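Local atomic coordinates of ATP-dependent RNA helicase HrpB (Escherichia coli, PDB entry 6EUD), a protein that hydrolyses ATP to ADP and phosphate as a DExH-box RNA helicase of Escherichia coli that binds single-stranded RNA. Residues 716-721 with 730-735; 754-759 with 765-770; 758-763 with 784-789. All blocks are in the same frame, centred on the assembly; numbering follows the deposited sequence.

Contact 1 of 3, residues 716-721 with 730-735; sequences SRIAIR and LAVRMQ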
loop_
_atom_site.group_PDB
_atom_site.type_symbol
_atom_site.label_atom_id
_atom_site.label_comp_id
_atom_site.label_asym_id
_atom_site.label_seq_id
_atom_site.Cartn_x
_atom_site.Cartn_y
_atom_site.Cartn_z
ATOM N N SER A 716 23.010 4.331 -53.553
ATOM C CA SER A 716 23.738 4.909 -52.426
ATOM C C SER A 716 23.147 4.439 -51.093
ATOM O O SER A 716 21.937 4.232 -50.966
ATOM C CB SER A 716 23.721 6.440 -52.487
ATOM O OG SER A 716 24.511 6.936 -53.555
ATOM N N ARG A 717 24.016 4.269 -50.103
ATOM C CA ARG A 717 23.577 3.907 -48.763
ATOM C C ARG A 717 23.647 5.129 -47.857
ATOM O O ARG A 717 24.738 5.526 -47.457
ATOM C CB ARG A 717 24.428 2.763 -48.205
ATOM C CG ARG A 717 24.614 1.611 -49.190
ATOM C CD ARG A 717 24.708 0.293 -48.475
ATOM N NE ARG A 717 23.459 0.001 -47.784
ATOM C CZ ARG A 717 23.356 -0.770 -46.706
ATOM N NH1 ARG A 717 24.433 -1.332 -46.165
ATOM N NH2 ARG A 717 22.171 -0.964 -46.156
ATOM N N ILE A 718 22.486 5.724 -47.550
ATOM C CA ILE A 718 22.430 6.948 -46.755
ATOM C C ILE A 718 22.059 6.634 -45.290
ATOM O O ILE A 718 21.124 5.863 -45.021
ATOM C CB ILE A 718 21.419 7.964 -47.333
ATOM C CG1 ILE A 718 21.593 8.134 -48.851
ATOM C CG2 ILE A 718 21.539 9.298 -46.619
ATOM C CD1 ILE A 718 22.995 8.529 -49.282
ATOM N N ALA A 719 22.802 7.228 -44.357
ATOM C CA ALA A 719 22.606 6.995 -42.931
ATOM C C ALA A 719 21.273 7.552 -42.462
ATOM O O ALA A 719 20.920 8.685 -42.778
ATOM C CB ALA A 719 23.736 7.622 -42.131
ATOM N N ILE A 720 20.530 6.749 -41.716
ATOM C CA ILE A 720 19.340 7.233 -41.050
ATOM C C ILE A 720 19.724 7.787 -39.670
ATOM O O ILE A 720 20.504 7.174 -38.949
ATOM C CB ILE A 720 18.308 6.115 -40.914
ATOM C CG1 ILE A 720 17.849 5.645 -42.305
ATOM C CG2 ILE A 720 17.148 6.558 -40.045
ATOM C CD1 ILE A 720 16.767 4.558 -42.260
ATOM N N ARG A 721 19.191 8.949 -39.319
ATOM C CA ARG A 721 19.522 9.600 -38.063
ATOM C C ARG A 721 18.378 9.387 -37.077
ATOM O O ARG A 721 17.301 9.986 -37.195
ATOM C CB ARG A 721 19.792 11.102 -38.290
ATOM C CG ARG A 721 20.455 11.848 -37.115
ATOM C CD ARG A 721 19.961 13.316 -37.017
ATOM N NE ARG A 721 19.974 13.948 -38.329
ATOM C CZ ARG A 721 19.108 14.867 -38.744
ATOM N NH1 ARG A 721 18.126 15.292 -37.958
ATOM N NH2 ARG A 721 19.226 15.351 -39.969
ATOM N N LEU A 730 16.541 11.416 -42.798
ATOM C CA LEU A 730 17.443 10.968 -43.836
ATOM C C LEU A 730 17.893 12.148 -44.688
ATOM O O LEU A 730 17.103 12.695 -45.465
ATOM C CB LEU A 730 16.755 9.919 -44.704
ATOM C CG LEU A 730 17.641 9.232 -45.730
ATOM C CD1 LEU A 730 18.168 7.914 -45.182
ATOM C CD2 LEU A 730 16.858 9.036 -46.986
ATOM N N ALA A 731 19.157 12.541 -44.540
ATOM C CA ALA A 731 19.715 13.648 -45.306
ATOM C C ALA A 731 20.249 13.125 -46.623
ATOM O O ALA A 731 21.211 12.359 -46.645
ATOM C CB ALA A 731 20.794 14.344 -44.523
ATOM N N VAL A 732 19.616 13.525 -47.720
ATOM C CA VAL A 732 19.938 12.950 -49.029
ATOM C C VAL A 732 19.795 13.980 -50.140
ATOM O O VAL A 732 18.862 14.781 -50.130
ATOM C CB VAL A 732 19.026 11.728 -49.356
ATOM C CG1 VAL A 732 17.556 12.130 -49.333
ATOM C CG2 VAL A 732 19.379 11.124 -50.697
ATOM N N ARG A 733 20.711 13.968 -51.100
ATOM C CA ARG A 733 20.563 14.844 -52.259
ATOM C C ARG A 733 19.287 14.475 -53.014
ATOM O O ARG A 733 19.031 13.309 -53.306
ATOM C CB ARG A 733 21.782 14.755 -53.173
ATOM C CG ARG A 733 23.069 15.239 -52.529
ATOM C CD ARG A 733 24.266 14.986 -53.432
ATOM N NE ARG A 733 24.433 13.562 -53.687
ATOM C CZ ARG A 733 25.297 13.050 -54.555
ATOM N NH1 ARG A 733 26.092 13.848 -55.259
ATOM N NH2 ARG A 733 25.370 11.736 -54.710
ATOM N N MET A 734 18.476 15.485 -53.294
ATOM C CA MET A 734 17.204 15.311 -53.978
ATOM C C MET A 734 17.355 14.495 -55.251
ATOM O O MET A 734 16.544 13.620 -55.531
ATOM C CB MET A 734 16.602 16.673 -54.303
ATOM C CG MET A 734 15.247 16.613 -54.984
ATOM S SD MET A 734 14.554 18.252 -55.295
ATOM C CE MET A 734 15.712 18.929 -56.479
ATOM N N GLN A 735 18.414 14.766 -56.003
ATOM C CA GLN A 735 18.651 14.091 -57.281
ATOM C C GLN A 735 18.666 12.553 -57.129
ATOM O O GLN A 735 18.298 11.823 -58.058
ATOM C CB GLN A 735 19.971 14.596 -57.903
ATOM C CG GLN A 735 21.213 14.184 -57.128
ATOM C CD GLN A 735 22.261 15.277 -57.013
ATOM O OE1 GLN A 735 21.973 16.453 -57.197
ATOM N NE2 GLN A 735 23.483 14.886 -56.682
#
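Leu-730 pushes its CD1 methyl against Ile-718 and Ile-720 at the point where two strands of a beta hairpin, 717-721 and 729-733, come closest. The hairpin is part of the mixed sheet in the C-terminal region of the helicase. Its strands run antiparallel but splayed, at 150°, and spread from a CA separation of 5.0 Å between Ile-720 and Leu-730 to 6.9 Å between Ile-718 and Val-732. Between the two segments the joining is by side chains. A backbone bond of the hairpin lies just beyond them, between Arg-721 and Ala-729, while Ile-718 bonds to Tyr-710, and Leu-730 to Val-754 and Glu-756.

At Leu-730, with CG anti to the backbone N (chi1 -173°), the branch is carried toward the first strand. CD1 lies 3.6 Å from Ile-718 O and 3.7 Å from Ile-720 CG1, and the side chain crosses that of Ile-718 at about a right angle. Tyr-710 and Leu-755 also pack on Leu-730, which is buried.

Ala-731 contributes its backbone rather than its methyl: Ile-718 CG2 presses to 3.1 Å from Ala-731 O, a tight approach for a carbon. Ile-718 thus sits between the diverging strands, CG2 facing the carbonyl while CG1 is directed further along the second strand.

Val-732 receives that other branch. The Val-732 side chain also crosses that of Ile-718 at about a right angle, but at longer range. Its CG2 methyl, placed anti to the backbone N, meets Ile-718 CG1 at 4.2 Å.

Contact 2 of 3, residues 754-759 with 765-770; sequences VLELLS and LQITRD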
loop_
_atom_site.group_PDB
_atom_site.type_symbol
_atom_site.label_atom_id
_atom_site.label_comp_id
_atom_site.label_asym_id
_atom_site.label_seq_id
_atom_site.Cartn_x
_atom_site.Cartn_y
_atom_site.Cartn_z
ATOM N N VAL A 754 11.778 11.195 -42.379
ATOM C CA VAL A 754 11.762 12.604 -42.718
ATOM C C VAL A 754 12.946 12.819 -43.646
ATOM O O VAL A 754 14.086 12.585 -43.253
ATOM C CB VAL A 754 11.849 13.534 -41.478
ATOM C CG1 VAL A 754 12.037 14.975 -41.911
ATOM C CG2 VAL A 754 10.603 13.396 -40.600
ATOM N N LEU A 755 12.658 13.225 -44.881
ATOM C CA LEU A 755 13.686 13.427 -45.899
ATOM C C LEU A 755 14.204 14.847 -45.846
ATOM O O LEU A 755 13.454 15.814 -45.999
ATOM C CB LEU A 755 13.147 13.146 -47.303
ATOM C CG LEU A 755 12.534 11.783 -47.605
ATOM C CD1 LEU A 755 12.168 11.691 -49.090
ATOM C CD2 LEU A 755 13.528 10.705 -47.211
ATOM N N GLU A 756 15.497 14.977 -45.621
ATOM C CA GLU A 756 16.113 16.280 -45.734
ATOM C C GLU A 756 16.748 16.374 -47.110
ATOM O O GLU A 756 17.881 15.959 -47.334
ATOM C CB GLU A 756 17.094 16.483 -44.591
ATOM C CG GLU A 756 16.361 16.500 -43.226
ATOM C CD GLU A 756 17.297 16.350 -42.022
ATOM O OE1 GLU A 756 18.250 15.542 -42.081
ATOM O OE2 GLU A 756 17.093 17.056 -41.013
ATOM N N LEU A 757 15.963 16.892 -48.044
ATOM C CA LEU A 757 16.331 16.921 -49.448
ATOM C C LEU A 757 17.317 18.034 -49.734
ATOM O O LEU A 757 17.055 19.200 -49.460
ATOM C CB LEU A 757 15.085 17.071 -50.316
ATOM C CG LEU A 757 14.134 15.880 -50.205
ATOM C CD1 LEU A 757 12.905 16.030 -51.095
ATOM C CD2 LEU A 757 14.898 14.617 -50.560
ATOM N N LEU A 758 18.456 17.657 -50.293
ATOM C CA LEU A 758 19.575 18.569 -50.449
ATOM C C LEU A 758 19.871 18.817 -51.917
ATOM O O LEU A 758 19.447 18.055 -52.785
ATOM C CB LEU A 758 20.810 18.004 -49.744
ATOM C CG LEU A 758 20.595 17.451 -48.328
ATOM C CD1 LEU A 758 21.775 16.579 -47.917
ATOM C CD2 LEU A 758 20.383 18.545 -47.285
ATOM N N SER A 759 20.589 19.900 -52.181
ATOM C CA SER A 759 21.130 20.203 -53.501
ATOM C C SER A 759 22.446 19.441 -53.757
ATOM O O SER A 759 22.984 18.825 -52.838
ATOM C CB SER A 759 21.348 21.710 -53.596
ATOM O OG SER A 759 22.482 22.071 -52.825
ATOM N N LEU A 765 17.244 21.788 -49.427
ATOM C CA LEU A 765 16.229 22.323 -50.317
ATOM C C LEU A 765 14.821 22.213 -49.721
ATOM O O LEU A 765 14.008 23.119 -49.862
ATOM C CB LEU A 765 16.273 21.595 -51.656
ATOM C CG LEU A 765 17.567 21.709 -52.457
ATOM C CD1 LEU A 765 17.474 20.909 -53.759
ATOM C CD2 LEU A 765 17.900 23.171 -52.739
ATOM N N GLN A 766 14.533 21.097 -49.065
ATOM C CA GLN A 766 13.209 20.859 -48.508
ATOM C C GLN A 766 13.265 19.796 -47.416
ATOM O O GLN A 766 14.026 18.839 -47.508
ATOM C CB GLN A 766 12.233 20.421 -49.603
ATOM C CG GLN A 766 10.775 20.352 -49.173
ATOM C CD GLN A 766 10.036 21.661 -49.378
ATOM O OE1 GLN A 766 10.544 22.577 -50.024
ATOM N NE2 GLN A 766 8.819 21.744 -48.856
ATOM N N ILE A 767 12.452 19.968 -46.386
ATOM C CA ILE A 767 12.261 18.933 -45.398
ATOM C C ILE A 767 10.845 18.363 -45.513
ATOM O O ILE A 767 9.853 19.073 -45.318
ATOM C CB ILE A 767 12.491 19.466 -43.994
ATOM C CG1 ILE A 767 13.924 19.987 -43.864
ATOM C CG2 ILE A 767 12.210 18.391 -42.965
ATOM C CD1 ILE A 767 14.252 20.555 -42.467
ATOM N N THR A 768 10.747 17.077 -45.836
ATOM C CA THR A 768 9.443 16.475 -46.057
ATOM C C THR A 768 9.415 15.001 -45.659
ATOM O O THR A 768 10.436 14.297 -45.684
ATOM C CB THR A 768 9.018 16.610 -47.538
ATOM O OG1 THR A 768 7.685 16.126 -47.703
ATOM C CG2 THR A 768 9.951 15.807 -48.453
ATOM N N ARG A 769 8.237 14.534 -45.267
ATOM C CA ARG A 769 8.058 13.106 -45.092
ATOM C C ARG A 769 6.866 12.680 -45.918
ATOM O O ARG A 769 6.337 11.587 -45.746
ATOM C CB ARG A 769 7.887 12.728 -43.618
ATOM C CG ARG A 769 6.669 13.282 -42.953
ATOM C CD ARG A 769 6.563 12.730 -41.554
ATOM N NE ARG A 769 5.399 13.278 -40.862
ATOM C CZ ARG A 769 5.004 12.880 -39.663
ATOM N NH1 ARG A 769 5.683 11.928 -39.031
ATOM N NH2 ARG A 769 3.937 13.424 -39.105
ATOM N N ASP A 770 6.457 13.564 -46.823
ATOM C CA ASP A 770 5.444 13.248 -47.815
ATOM C C ASP A 770 6.048 13.497 -49.193
ATOM O O ASP A 770 5.649 14.439 -49.892
ATOM C CB ASP A 770 4.181 14.095 -47.622
ATOM C CG ASP A 770 3.653 14.059 -46.195
ATOM O OD1 ASP A 770 2.831 13.174 -45.887
ATOM O OD2 ASP A 770 4.031 14.932 -45.387
#
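Leu-765 folds its side chain over the backbone of Leu-758 and Ser-759, and this end of the contact is tightly filled. CG sits 3.5 Å from Ser-759 N, CD1 lies against Leu-758 O, and CD2 touches Ser-759 CB; Val-782 and Met-786 of helix 779-789 pack on the same leucine. Next to it, Leu-757 O is gripped twice, by Leu-765 N at 2.6 Å in the carbonyl plane and by Gln-766 N at 3.2 Å, tilted out of it.

Two residues facing one make this a classic beta bulge, set in the antiparallel hairpin of strands 751-758 and 764-768. Beyond the bulge the ladder is regular: Leu-757 N donates to Gln-766 O, nearly along the C=O axis, and Leu-755 and Thr-768 exchange a pair of bonds, the shorter being Leu-755 N to Thr-768 O at 2.6 Å. On the face of Leu-755, Leu-757 and Thr-768, Leu-757 CD1 meets Thr-768 CG2 at 4.0 Å, and Leu-771 and Phe-774 of helix 771-776 cover the two leucines.

The face of Glu-756 and Ile-767 is more open to solvent, and this pair packs loosely: Glu-756 CG lies 4.3 Å from Ile-767 CG1, and the carboxylate turns to Arg-721, a salt bridge modelled too short for its exact geometry to be trusted. The exception is Val-754 CG1, in close methyl contact with Ile-767 CG2 at 3.6 Å, while the exposed Arg-769 lends only CB to Val-754 and carries its extended chain away.

Contact 3 of 3, residues 758-763 with 784-789; sequences LSPAQR and KEMKGR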
loop_
_atom_site.group_PDB
_atom_site.type_symbol
_atom_site.label_atom_id
_atom_site.label_comp_id
_atom_site.label_asym_id
_atom_site.label_seq_id
_atom_site.Cartn_x
_atom_site.Cartn_y
_atom_site.Cartn_z
ATOM N N LEU A 758 18.456 17.657 -50.293
ATOM C CA LEU A 758 19.575 18.569 -50.449
ATOM C C LEU A 758 19.871 18.817 -51.917
ATOM O O LEU A 758 19.447 18.055 -52.785
ATOM C CB LEU A 758 20.810 18.004 -49.744
ATOM C CG LEU A 758 20.595 17.451 -48.328
ATOM C CD1 LEU A 758 21.775 16.579 -47.917
ATOM C CD2 LEU A 758 20.383 18.545 -47.285
ATOM N N SER A 759 20.589 19.900 -52.181
ATOM C CA SER A 759 21.130 20.203 -53.501
ATOM C C SER A 759 22.446 19.441 -53.757
ATOM O O SER A 759 22.984 18.825 -52.838
ATOM C CB SER A 759 21.348 21.710 -53.596
ATOM O OG SER A 759 22.482 22.071 -52.825
ATOM N N PRO A 760 22.980 19.488 -54.997
ATOM C CA PRO A 760 24.299 18.902 -55.267
ATOM C C PRO A 760 25.381 19.336 -54.306
ATOM O O PRO A 760 26.326 18.589 -54.078
ATOM C CB PRO A 760 24.623 19.424 -56.660
ATOM C CG PRO A 760 23.303 19.502 -57.318
ATOM C CD PRO A 760 22.355 19.962 -56.246
ATOM N N ALA A 761 25.233 20.540 -53.762
ATOM C CA ALA A 761 26.198 21.100 -52.826
ATOM C C ALA A 761 25.775 20.821 -51.376
ATOM O O ALA A 761 26.317 21.446 -50.464
ATOM C CB ALA A 761 26.381 22.593 -53.054
ATOM N N GLN A 762 24.830 19.889 -51.180
ATOM C CA GLN A 762 24.560 19.309 -49.865
ATOM C C GLN A 762 23.938 20.354 -48.959
ATOM O O GLN A 762 23.944 20.238 -47.737
ATOM C CB GLN A 762 25.864 18.681 -49.350
ATOM C CG GLN A 762 26.009 17.213 -49.778
ATOM C CD GLN A 762 25.786 16.237 -48.594
ATOM O OE1 GLN A 762 24.913 15.309 -48.638
ATOM N NE2 GLN A 762 26.801 16.263 -47.684
ATOM N N ARG A 763 23.265 21.276 -49.647
ATOM C CA ARG A 763 22.472 22.393 -49.133
ATOM C C ARG A 763 20.978 22.009 -49.117
ATOM O O ARG A 763 20.432 21.634 -50.157
ATOM C CB ARG A 763 22.698 23.627 -50.024
ATOM C CG ARG A 763 21.950 24.902 -49.649
ATOM C CD ARG A 763 22.229 26.017 -50.677
ATOM N NE ARG A 763 21.681 25.762 -52.024
ATOM C CZ ARG A 763 22.387 25.416 -53.109
ATOM N NH1 ARG A 763 21.772 25.230 -54.274
ATOM N NH2 ARG A 763 23.702 25.263 -53.049
ATOM N N LYS A 784 13.092 25.048 -60.693
ATOM C CA LYS A 784 13.500 26.221 -61.448
ATOM C C LYS A 784 14.805 26.785 -60.877
ATOM O O LYS A 784 15.645 27.272 -61.632
ATOM C CB LYS A 784 12.383 27.278 -61.474
ATOM C CG LYS A 784 12.264 28.141 -60.231
ATOM C CD LYS A 784 11.296 29.292 -60.461
ATOM C CE LYS A 784 11.274 30.241 -59.273
ATOM N NZ LYS A 784 10.337 31.378 -59.476
ATOM N N GLU A 785 14.999 26.691 -59.561
ATOM C CA GLU A 785 16.235 27.196 -58.968
ATOM C C GLU A 785 17.391 26.225 -59.198
ATOM O O GLU A 785 18.560 26.626 -59.256
ATOM C CB GLU A 785 16.073 27.468 -57.472
ATOM C CG GLU A 785 17.250 28.261 -56.895
ATOM C CD GLU A 785 17.117 28.562 -55.414
ATOM O OE1 GLU A 785 17.877 27.981 -54.604
ATOM O OE2 GLU A 785 16.260 29.397 -55.061
ATOM N N MET A 786 17.065 24.947 -59.335
ATOM C CA MET A 786 18.079 23.951 -59.663
ATOM C C MET A 786 18.447 24.024 -61.143
ATOM O O MET A 786 19.527 23.585 -61.550
ATOM C CB MET A 786 17.596 22.547 -59.290
ATOM C CG MET A 786 17.337 22.369 -57.808
ATOM S SD MET A 786 18.590 23.179 -56.801
ATOM C CE MET A 786 19.884 22.018 -57.021
ATOM N N LYS A 787 17.545 24.581 -61.945
ATOM C CA LYS A 787 17.850 24.859 -63.341
ATOM C C LYS A 787 18.660 26.150 -63.470
ATOM O O LYS A 787 19.242 26.420 -64.520
ATOM C CB LYS A 787 16.569 24.932 -64.170
ATOM C CG LYS A 787 16.041 23.565 -64.551
ATOM C CD LYS A 787 14.831 23.657 -65.457
ATOM C CE LYS A 787 14.438 22.277 -65.960
ATOM N NZ LYS A 787 13.218 22.318 -66.807
ATOM N N GLY A 788 18.715 26.925 -62.389
ATOM C CA GLY A 788 19.462 28.172 -62.371
ATOM C C GLY A 788 20.852 28.110 -61.754
ATOM O O GLY A 788 21.798 28.684 -62.292
ATOM N N ARG A 789 20.989 27.423 -60.623
ATOM C CA ARG A 789 22.279 27.378 -59.944
ATOM C C ARG A 789 23.100 26.164 -60.369
ATOM O O ARG A 789 24.317 26.137 -60.190
ATOM C CB ARG A 789 22.087 27.388 -58.431
ATOM C CG ARG A 789 23.358 27.677 -57.654
ATOM C CD ARG A 789 23.022 28.021 -56.226
ATOM N NE ARG A 789 22.072 29.125 -56.170
ATOM C CZ ARG A 789 21.490 29.547 -55.054
ATOM N NH1 ARG A 789 21.752 28.941 -53.904
ATOM N NH2 ARG A 789 20.638 30.562 -55.090
#
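The CE methyl of Met-786 comes up against CD of the Pro-760 ring at 3.3 Å, short for two carbons and not to be pressed as an exact value, and also rests on Ser-759 CB. The methionine is bent at both outer torsions (chi2 -40°, chi3 -76°), which curls the thioether round from the helix and turns its methyl to the loop. Trp-795 packs on both Met-786 and Pro-760.

What the methionine abuts is a type I beta turn from Ser-759 to Gln-762, linking strand 751-758 to strand 764-768 and lying against the C-terminal part of helix 779-789. Ser-759 OG, held between its own backbone N and carbonyl carbon, accepts from Ala-761 N at 3.3 Å, an ST turn, and weakly from Arg-763 N.

That same oxygen lies over the centre of the Arg-763 guanidinium, 3.3 Å above its plane. Over the opposite face comes Arg-789 NH1, offset toward the rim, with the two guanidinium planes 48° apart; Arg-763 NH1 also lies 3.6 Å from Arg-789 CD. Just after the turn, Arg-763 runs extended to CD, then bends at chi3 with chi4 turned as well, which places its flat group between the serine and the helix, where NH2 bonds Tyr-790 OH.

The two arginines are like charges, their closeness perhaps eased by Glu-785, whose OE1 is 3.8 Å from Arg-789 NH2 in a long ion pair, well out of the guanidinium plane. A leucine in place of Arg-763 would probably cost Tyr-790 OH its partner and leave Arg-789 freer to turn. Arg-789 itself bends at chi3, bringing NH1 across to Arg-763.

How the contacts relate
All three contacts lie within the helicase's C-terminal family region, with centres about 10 Å (contacts 1 and 2), 13 Å (2 and 3) and 16 Å (1 and 3) apart. Contacts 1 and 2 are hairpins joined edge to edge in one sheet, strand 729-733 running parallel to strand 751-758; a probable hydrogen bond from Leu-730 N to Val-754 O, 2.8 Å, helps join them. Contact 3 begins where contact 2 turns, sharing Leu-758 and Ser-759, and Met-734 N probably bonds Leu-758 O at 2.8 Å, which ties this shared residue to contact 1. Leu-765 CD1 touches Met-786 SD at 4.0 Å, so sheet and helix meet. All three lie away from the predicted ATP-binding site and the DEFH box.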